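Phosphatidylglycerol lysyltransferase C-terminal domain-containing protein (Bacteroides thetaiotaomicron, PDB 2HQY) is of unknown function but binds coenzyme A and is probably related to the lysyltransferases that modify phosphatidylglycerol. Local coordinates at residues 145-159 with 242-256. Residues are numbered along the deposited sequence; the frame is centred on the assembly and turned at random. Where two conformers were deposited one is given.
Sequences INRFRNTYPDYEYTP and IDGAYAMINYEFANR. With COA (coenzyme A), chain C.
Helix 245-256, in a chain consistent with the acetyltransferase-like fold of its family, packs across helix 145-151 through Phe148 and Met248 and against strand 156-159 through Glu252 and Tyr157. The two helix axes cross at -104°; Ile145 CD1 lies against the first two turns, 3.4 Å from Ala247 O and beside Tyr251 CB, while Phe148 packs at the helix start. The Phe148 ring lies between Met248 CB on one face and Tyr152 CD1 on the other, while Asp243 O sits 3.4 Å from Phe148 CD1 at the ring edge. At Gly244, the N-cap, a CB would fall about 3.1 Å from Phe148 CD1 and, at these backbone angles, would also crowd Asp243 O. Met248 leaves the helix with CG anti to its backbone N (chi1 -179°) and then bends at chi2 and chi3, which brings its CE to 3.5 Å from Phe148 CD2 and its SD obliquely beside the Tyr155 ring, a Met-aromatic contact. Tyr155 OH donates a very short 2.5 Å hydrogen bond to Glu252 OE2, which meets the ring at its edge. Glu252 CB makes a CH-pi contact over one face of the Tyr157 ring, 3.6 Å from its centroid, and the carboxylate is nearly parallel to that ring (11°). Arg256 NH2 lies at the ring's edge, 3.6 Å from Tyr157 CD2, while the rim at CE2 stands over a face of the guanidinium; Tyr157 OH extends to the edge of Phe253. Replacing Tyr157 with an alanine would probably leave Glu252 CB and the Arg256 guanidinium without their ring and open a gap beside Phe253. Tyr246, one residue of the coenzyme A pocket, hydrogen-bonds the cofactor's 3'-phosphate. Strand 156-159 pairs antiparallel with strand 207-213, onto which Phe148 and Tyr152 also pack, while Ile249 rests on strands 216-227 and 230-238.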
loop_
_atom_site.group_PDB
_atom_site.type_symbol
_atom_site.label_atom_id
_atom_site.label_comp_id
_atom_site.label_asym_id
_atom_site.label_seq_id
_atom_site.Cartn_x
_atom_site.Cartn_y
_atom_site.Cartn_z
ATOM N N ILE A 145 28.608 -26.039 2.708
ATOM C CA ILE A 145 29.369 -25.091 1.884
ATOM C C ILE A 145 30.375 -25.862 1.040
ATOM O O ILE A 145 30.553 -25.595 -0.157
ATOM C CB ILE A 145 30.157 -24.066 2.767
ATOM C CG1 ILE A 145 29.207 -23.137 3.548
ATOM C CG2 ILE A 145 31.206 -23.313 1.949
ATOM C CD1 ILE A 145 28.146 -22.478 2.724
ATOM N N ASN A 146 31.050 -26.815 1.687
ATOM C CA ASN A 146 32.097 -27.597 1.041
ATOM C C ASN A 146 31.529 -28.497 -0.055
ATOM O O ASN A 146 32.111 -28.590 -1.131
ATOM C CB ASN A 146 32.864 -28.423 2.083
ATOM C CG ASN A 146 33.823 -27.572 2.942
ATOM O OD1 ASN A 146 34.144 -26.425 2.612
ATOM N ND2 ASN A 146 34.291 -28.154 4.048
ATOM N N ARG A 147 30.382 -29.124 0.219
ATOM C CA ARG A 147 29.632 -29.919 -0.761
ATOM C C ARG A 147 29.216 -29.070 -1.970
ATOM O O ARG A 147 29.340 -29.506 -3.136
ATOM C CB ARG A 147 28.387 -30.537 -0.115
ATOM C CG ARG A 147 27.690 -31.608 -0.975
ATOM C CD ARG A 147 26.616 -32.388 -0.194
ATOM N N PHE A 148 28.739 -27.858 -1.682
ATOM C CA PHE A 148 28.366 -26.923 -2.735
ATOM C C PHE A 148 29.549 -26.591 -3.639
ATOM O O PHE A 148 29.437 -26.676 -4.871
ATOM C CB PHE A 148 27.763 -25.647 -2.158
ATOM C CG PHE A 148 27.161 -24.753 -3.206
ATOM C CD1 PHE A 148 25.831 -24.928 -3.598
ATOM C CD2 PHE A 148 27.927 -23.771 -3.833
ATOM C CE1 PHE A 148 25.254 -24.128 -4.561
ATOM C CE2 PHE A 148 27.348 -22.945 -4.815
ATOM C CZ PHE A 148 25.999 -23.134 -5.177
ATOM N N ARG A 149 30.670 -26.219 -3.027
ATOM C CA ARG A 149 31.883 -25.873 -3.771
ATOM C C ARG A 149 32.347 -27.035 -4.639
ATOM O O ARG A 149 32.757 -26.834 -5.785
ATOM C CB ARG A 149 33.007 -25.442 -2.822
ATOM C CG ARG A 149 32.864 -24.052 -2.283
ATOM C CD ARG A 149 33.946 -23.731 -1.256
ATOM N NE ARG A 149 33.850 -22.341 -0.811
ATOM C CZ ARG A 149 34.108 -21.916 0.426
ATOM N NH1 ARG A 149 34.481 -22.760 1.369
ATOM N NH2 ARG A 149 33.991 -20.625 0.724
ATOM N N ASN A 150 32.276 -28.248 -4.082
ATOM C CA ASN A 150 32.659 -29.462 -4.802
ATOM C C ASN A 150 31.742 -29.774 -5.977
ATOM O O ASN A 150 32.212 -30.150 -7.056
ATOM C CB ASN A 150 32.678 -30.647 -3.848
ATOM C CG ASN A 150 33.984 -30.777 -3.116
ATOM O OD1 ASN A 150 35.020 -30.289 -3.571
ATOM N ND2 ASN A 150 33.954 -31.461 -1.978
ATOM N N THR A 151 30.440 -29.603 -5.770
ATOM C CA THR A 151 29.458 -29.894 -6.807
ATOM C C THR A 151 29.467 -28.806 -7.872
ATOM O O THR A 151 29.399 -29.118 -9.062
ATOM C CB THR A 151 28.049 -30.066 -6.223
ATOM O OG1 THR A 151 28.091 -31.098 -5.239
ATOM C CG2 THR A 151 27.046 -30.468 -7.313
ATOM N N TYR A 152 29.606 -27.548 -7.435
ATOM C CA TYR A 152 29.535 -26.395 -8.328
ATOM C C TYR A 152 30.782 -25.506 -8.203
ATOM O O TYR A 152 30.684 -24.359 -7.745
ATOM C CB TYR A 152 28.267 -25.584 -8.025
ATOM C CG TYR A 152 26.985 -26.397 -7.999
ATOM C CD1 TYR A 152 26.302 -26.632 -6.796
ATOM C CD2 TYR A 152 26.457 -26.938 -9.169
ATOM C CE1 TYR A 152 25.115 -27.377 -6.776
ATOM C CE2 TYR A 152 25.279 -27.678 -9.161
ATOM C CZ TYR A 152 24.614 -27.887 -7.967
ATOM O OH TYR A 152 23.462 -28.633 -7.979
ATOM N N PRO A 153 31.961 -26.027 -8.612
ATOM C CA PRO A 153 33.251 -25.360 -8.316
ATOM C C PRO A 153 33.414 -23.985 -8.981
ATOM O O PRO A 153 34.269 -23.187 -8.553
ATOM C CB PRO A 153 34.293 -26.342 -8.866
ATOM C CG PRO A 153 33.550 -27.173 -9.869
ATOM C CD PRO A 153 32.151 -27.272 -9.397
ATOM N N ASP A 154 32.618 -23.753 -10.021
ATOM C CA ASP A 154 32.647 -22.546 -10.833
ATOM C C ASP A 154 31.368 -21.684 -10.624
ATOM O O ASP A 154 30.929 -20.900 -11.490
ATOM C CB ASP A 154 32.725 -22.956 -12.288
ATOM C CG ASP A 154 31.577 -23.861 -12.692
ATOM O OD1 ASP A 154 30.779 -24.279 -11.808
ATOM O OD2 ASP A 154 31.503 -24.181 -13.904
ATOM N N TYR A 155 30.776 -21.818 -9.460
ATOM C CA TYR A 155 29.647 -20.941 -9.130
ATOM C C TYR A 155 30.115 -19.470 -9.129
ATOM O O TYR A 155 31.323 -19.184 -9.012
ATOM C CB TYR A 155 29.040 -21.377 -7.791
ATOM C CG TYR A 155 29.753 -20.845 -6.548
ATOM C CD1 TYR A 155 29.415 -19.584 -6.015
ATOM C CD2 TYR A 155 30.731 -21.591 -5.910
ATOM C CE1 TYR A 155 30.054 -19.081 -4.870
ATOM C CE2 TYR A 155 31.368 -21.105 -4.761
ATOM C CZ TYR A 155 31.040 -19.857 -4.268
ATOM O OH TYR A 155 31.663 -19.400 -3.130
ATOM N N GLU A 156 29.172 -18.533 -9.255
ATOM C CA GLU A 156 29.503 -17.117 -9.249
ATOM C C GLU A 156 28.548 -16.377 -8.328
ATOM O O GLU A 156 27.323 -16.436 -8.525
ATOM C CB GLU A 156 29.434 -16.511 -10.660
ATOM C CG GLU A 156 30.545 -17.014 -11.643
ATOM C CD GLU A 156 30.386 -16.483 -13.077
ATOM O OE1 GLU A 156 29.388 -15.819 -13.395
ATOM O OE2 GLU A 156 31.260 -16.737 -13.907
ATOM N N TYR A 157 29.103 -15.724 -7.316
ATOM C CA TYR A 157 28.342 -14.810 -6.475
ATOM C C TYR A 157 28.561 -13.376 -6.961
ATOM O O TYR A 157 29.709 -12.942 -7.205
ATOM C CB TYR A 157 28.795 -14.927 -5.026
ATOM C CG TYR A 157 28.172 -13.906 -4.099
ATOM C CD1 TYR A 157 26.945 -14.162 -3.464
ATOM C CD2 TYR A 157 28.802 -12.691 -3.831
ATOM C CE1 TYR A 157 26.364 -13.231 -2.612
ATOM C CE2 TYR A 157 28.210 -11.743 -2.982
ATOM C CZ TYR A 157 26.987 -12.022 -2.386
ATOM O OH TYR A 157 26.436 -11.087 -1.534
ATOM N N THR A 158 27.471 -12.641 -7.106
ATOM C CA THR A 158 27.523 -11.242 -7.501
ATOM C C THR A 158 26.670 -10.391 -6.561
ATOM O O THR A 158 25.612 -10.871 -6.089
ATOM C CB THR A 158 26.990 -11.032 -8.940
ATOM O OG1 THR A 158 25.751 -11.737 -9.101
ATOM C CG2 THR A 158 28.002 -11.497 -9.995
ATOM N N PRO A 159 27.090 -9.125 -6.315
ATOM C CA PRO A 159 26.216 -8.200 -5.615
ATOM C C PRO A 159 24.986 -7.905 -6.477
ATOM O O PRO A 159 25.034 -8.045 -7.714
ATOM C CB PRO A 159 27.070 -6.929 -5.471
ATOM C CG PRO A 159 28.486 -7.387 -5.693
ATOM C CD PRO A 159 28.391 -8.497 -6.661
ATOM N N ILE A 242 18.505 -26.907 -6.361
ATOM C CA ILE A 242 19.946 -26.722 -6.166
ATOM C C ILE A 242 20.309 -26.901 -4.690
ATOM O O ILE A 242 20.027 -26.036 -3.853
ATOM C CB ILE A 242 20.440 -25.346 -6.685
ATOM C CG1 ILE A 242 19.873 -25.039 -8.085
ATOM C CG2 ILE A 242 21.986 -25.255 -6.653
ATOM C CD1 ILE A 242 20.329 -25.985 -9.188
ATOM N N ASP A 243 20.934 -28.036 -4.387
ATOM C CA ASP A 243 21.356 -28.394 -3.033
ATOM C C ASP A 243 22.489 -27.481 -2.539
ATOM O O ASP A 243 23.527 -27.391 -3.180
ATOM C CB ASP A 243 21.826 -29.854 -3.042
ATOM C CG ASP A 243 21.837 -30.489 -1.662
ATOM O OD1 ASP A 243 20.959 -31.346 -1.399
ATOM O OD2 ASP A 243 22.721 -30.146 -0.841
ATOM N N GLY A 244 22.287 -26.819 -1.397
ATOM C CA GLY A 244 23.350 -26.001 -0.779
ATOM C C GLY A 244 23.301 -24.529 -1.149
ATOM O O GLY A 244 24.112 -23.714 -0.670
ATOM N N ALA A 245 22.371 -24.171 -2.026
ATOM C CA ALA A 245 22.293 -22.785 -2.452
ATOM C C ALA A 245 21.921 -21.836 -1.309
ATOM O O ALA A 245 22.488 -20.764 -1.222
ATOM C CB ALA A 245 21.337 -22.612 -3.633
ATOM N N TYR A 246 20.973 -22.213 -0.451
ATOM C CA TYR A 246 20.661 -21.363 0.718
ATOM C C TYR A 246 21.882 -21.174 1.621
ATOM O O TYR A 246 22.179 -20.045 2.052
ATOM C CB TYR A 246 19.483 -21.920 1.534
ATOM C CG TYR A 246 18.119 -21.544 0.975
ATOM C CD1 TYR A 246 17.261 -22.516 0.442
ATOM C CD2 TYR A 246 17.685 -20.201 0.975
ATOM C CE1 TYR A 246 15.981 -22.165 -0.059
ATOM C CE2 TYR A 246 16.426 -19.837 0.462
ATOM C CZ TYR A 246 15.579 -20.820 -0.052
ATOM O OH TYR A 246 14.335 -20.464 -0.561
ATOM N N ALA A 247 22.609 -22.263 1.890
ATOM C CA ALA A 247 23.828 -22.158 2.725
ATOM C C ALA A 247 24.881 -21.241 2.090
ATOM O O ALA A 247 25.481 -20.398 2.783
ATOM C CB ALA A 247 24.451 -23.558 3.011
ATOM N N MET A 248 25.139 -21.427 0.794
ATOM C CA MET A 248 26.206 -20.657 0.130
ATOM C C MET A 248 25.873 -19.154 0.042
ATOM O O MET A 248 26.758 -18.312 0.283
ATOM C CB MET A 248 26.549 -21.202 -1.255
ATOM C CG MET A 248 27.689 -20.381 -1.927
ATOM S SD MET A 248 29.217 -20.382 -0.862
ATOM C CE MET A 248 29.508 -21.945 -1.337
ATOM N N ILE A 249 24.630 -18.817 -0.296
ATOM C CA ILE A 249 24.275 -17.390 -0.423
ATOM C C ILE A 249 24.304 -16.664 0.919
ATOM O O ILE A 249 24.749 -15.513 1.009
ATOM C CB ILE A 249 22.970 -17.114 -1.211
ATOM C CG1 ILE A 249 22.984 -15.632 -1.646
ATOM C CG2 ILE A 249 21.702 -17.516 -0.406
ATOM C CD1 ILE A 249 22.245 -15.320 -2.864
ATOM N N ASN A 250 23.868 -17.370 1.965
ATOM C CA ASN A 250 23.945 -16.889 3.338
ATOM C C ASN A 250 25.406 -16.534 3.691
ATOM O O ASN A 250 25.696 -15.408 4.094
ATOM C CB ASN A 250 23.361 -17.993 4.245
ATOM C CG ASN A 250 23.368 -17.642 5.727
ATOM O OD1 ASN A 250 24.218 -16.889 6.231
ATOM N ND2 ASN A 250 22.408 -18.238 6.451
ATOM N N TYR A 251 26.320 -17.498 3.493
ATOM C CA TYR A 251 27.744 -17.323 3.733
ATOM C C TYR A 251 28.370 -16.196 2.895
ATOM O O TYR A 251 29.087 -15.353 3.435
ATOM C CB TYR A 251 28.454 -18.644 3.462
ATOM C CG TYR A 251 29.942 -18.571 3.664
ATOM C CD1 TYR A 251 30.489 -18.630 4.941
ATOM C CD2 TYR A 251 30.796 -18.407 2.576
ATOM C CE1 TYR A 251 31.874 -18.567 5.127
ATOM C CE2 TYR A 251 32.193 -18.340 2.748
ATOM C CZ TYR A 251 32.711 -18.405 4.023
ATOM O OH TYR A 251 34.094 -18.331 4.176
ATOM N N GLU A 252 28.126 -16.174 1.586
ATOM C CA GLU A 252 28.751 -15.121 0.753
ATOM C C GLU A 252 28.269 -13.737 1.170
ATOM O O GLU A 252 29.062 -12.809 1.294
ATOM C CB GLU A 252 28.477 -15.362 -0.742
ATOM C CG GLU A 252 29.280 -16.557 -1.325
ATOM C CD GLU A 252 30.617 -16.136 -1.916
ATOM O OE1 GLU A 252 30.996 -14.943 -1.785
ATOM O OE2 GLU A 252 31.300 -17.016 -2.497
ATOM N N PHE A 253 26.959 -13.589 1.388
ATOM C CA PHE A 253 26.445 -12.269 1.706
ATOM C C PHE A 253 26.878 -11.832 3.119
ATOM O O PHE A 253 27.165 -10.653 3.312
ATOM C CB PHE A 253 24.922 -12.218 1.512
ATOM C CG PHE A 253 24.325 -10.837 1.729
ATOM C CD1 PHE A 253 24.758 -9.748 0.975
ATOM C CD2 PHE A 253 23.337 -10.644 2.683
ATOM C CE1 PHE A 253 24.204 -8.478 1.157
ATOM C CE2 PHE A 253 22.770 -9.377 2.889
ATOM C CZ PHE A 253 23.206 -8.295 2.111
ATOM N N ALA A 254 26.975 -12.773 4.067
ATOM C CA ALA A 254 27.424 -12.433 5.442
ATOM C C ALA A 254 28.811 -11.774 5.361
ATOM O O ALA A 254 29.104 -10.793 6.055
ATOM C CB ALA A 254 27.439 -13.683 6.345
ATOM N N ASN A 255 29.637 -12.293 4.461
ATOM C CA ASN A 255 30.973 -11.735 4.261
ATOM C C ASN A 255 31.034 -10.340 3.650
ATOM O O ASN A 255 32.077 -9.654 3.735
ATOM C CB ASN A 255 31.852 -12.747 3.526
ATOM C CG ASN A 255 32.432 -13.773 4.496
ATOM O OD1 ASN A 255 33.396 -13.483 5.234
ATOM N ND2 ASN A 255 31.836 -14.950 4.531
ATOM N N ARG A 256 29.931 -9.931 3.028
ATOM C CA ARG A 256 29.802 -8.588 2.434
ATOM C C ARG A 256 29.211 -7.562 3.418
ATOM O O ARG A 256 29.325 -6.350 3.213
ATOM C CB ARG A 256 28.942 -8.655 1.169
ATOM C CG ARG A 256 29.483 -9.595 0.075
ATOM C CD ARG A 256 30.926 -9.234 -0.357
ATOM N NE ARG A 256 31.315 -10.048 -1.515
ATOM C CZ ARG A 256 31.348 -9.653 -2.787
ATOM N NH1 ARG A 256 31.088 -8.388 -3.135
ATOM N NH2 ARG A 256 31.708 -10.547 -3.711
HETATM N N1A COA C . 7.596 -16.086 4.019
HETATM C C2A COA C . 8.671 -16.471 3.304
HETATM N N3A COA C . 8.883 -17.761 3.006
HETATM C C4A COA C . 8.003 -18.716 3.424
HETATM C C5A COA C . 6.883 -18.349 4.162
HETATM C C6A COA C . 6.686 -16.992 4.457
HETATM N N6A COA C . 5.617 -16.552 5.167
HETATM N N7A COA C . 6.206 -19.496 4.429
HETATM C C8A COA C . 6.878 -20.533 3.870
HETATM N N9A COA C . 7.984 -20.054 3.281
HETATM C C1B COA C . 8.986 -20.821 2.487
HETATM C C2B COA C . 9.958 -21.791 3.149
HETATM O O2B COA C . 11.160 -21.126 3.531
HETATM C C3B COA C . 10.241 -22.722 1.979
HETATM O O3B COA C . 11.215 -22.160 1.094
HETATM P P3B COA C . 12.116 -23.101 0.143
HETATM O O7A COA C . 13.142 -23.669 1.121
HETATM O O8A COA C . 12.646 -22.172 -0.941
HETATM O O9A COA C . 11.204 -24.175 -0.407
HETATM C C4B COA C . 8.935 -22.806 1.205
HETATM O O4B COA C . 8.246 -21.589 1.512
HETATM C C5B COA C . 8.101 -24.034 1.591
HETATM O O5B COA C . 8.496 -24.471 2.901
HETATM P P1A COA C . 7.505 -25.002 4.073
HETATM O O1A COA C . 8.240 -24.853 5.388
HETATM O O2A COA C . 6.114 -24.399 3.933
HETATM O O3A COA C . 7.466 -26.579 3.716
HETATM O O4A COA C . 7.004 -28.560 2.207
HETATM O O5A COA C . 5.788 -26.277 1.786
#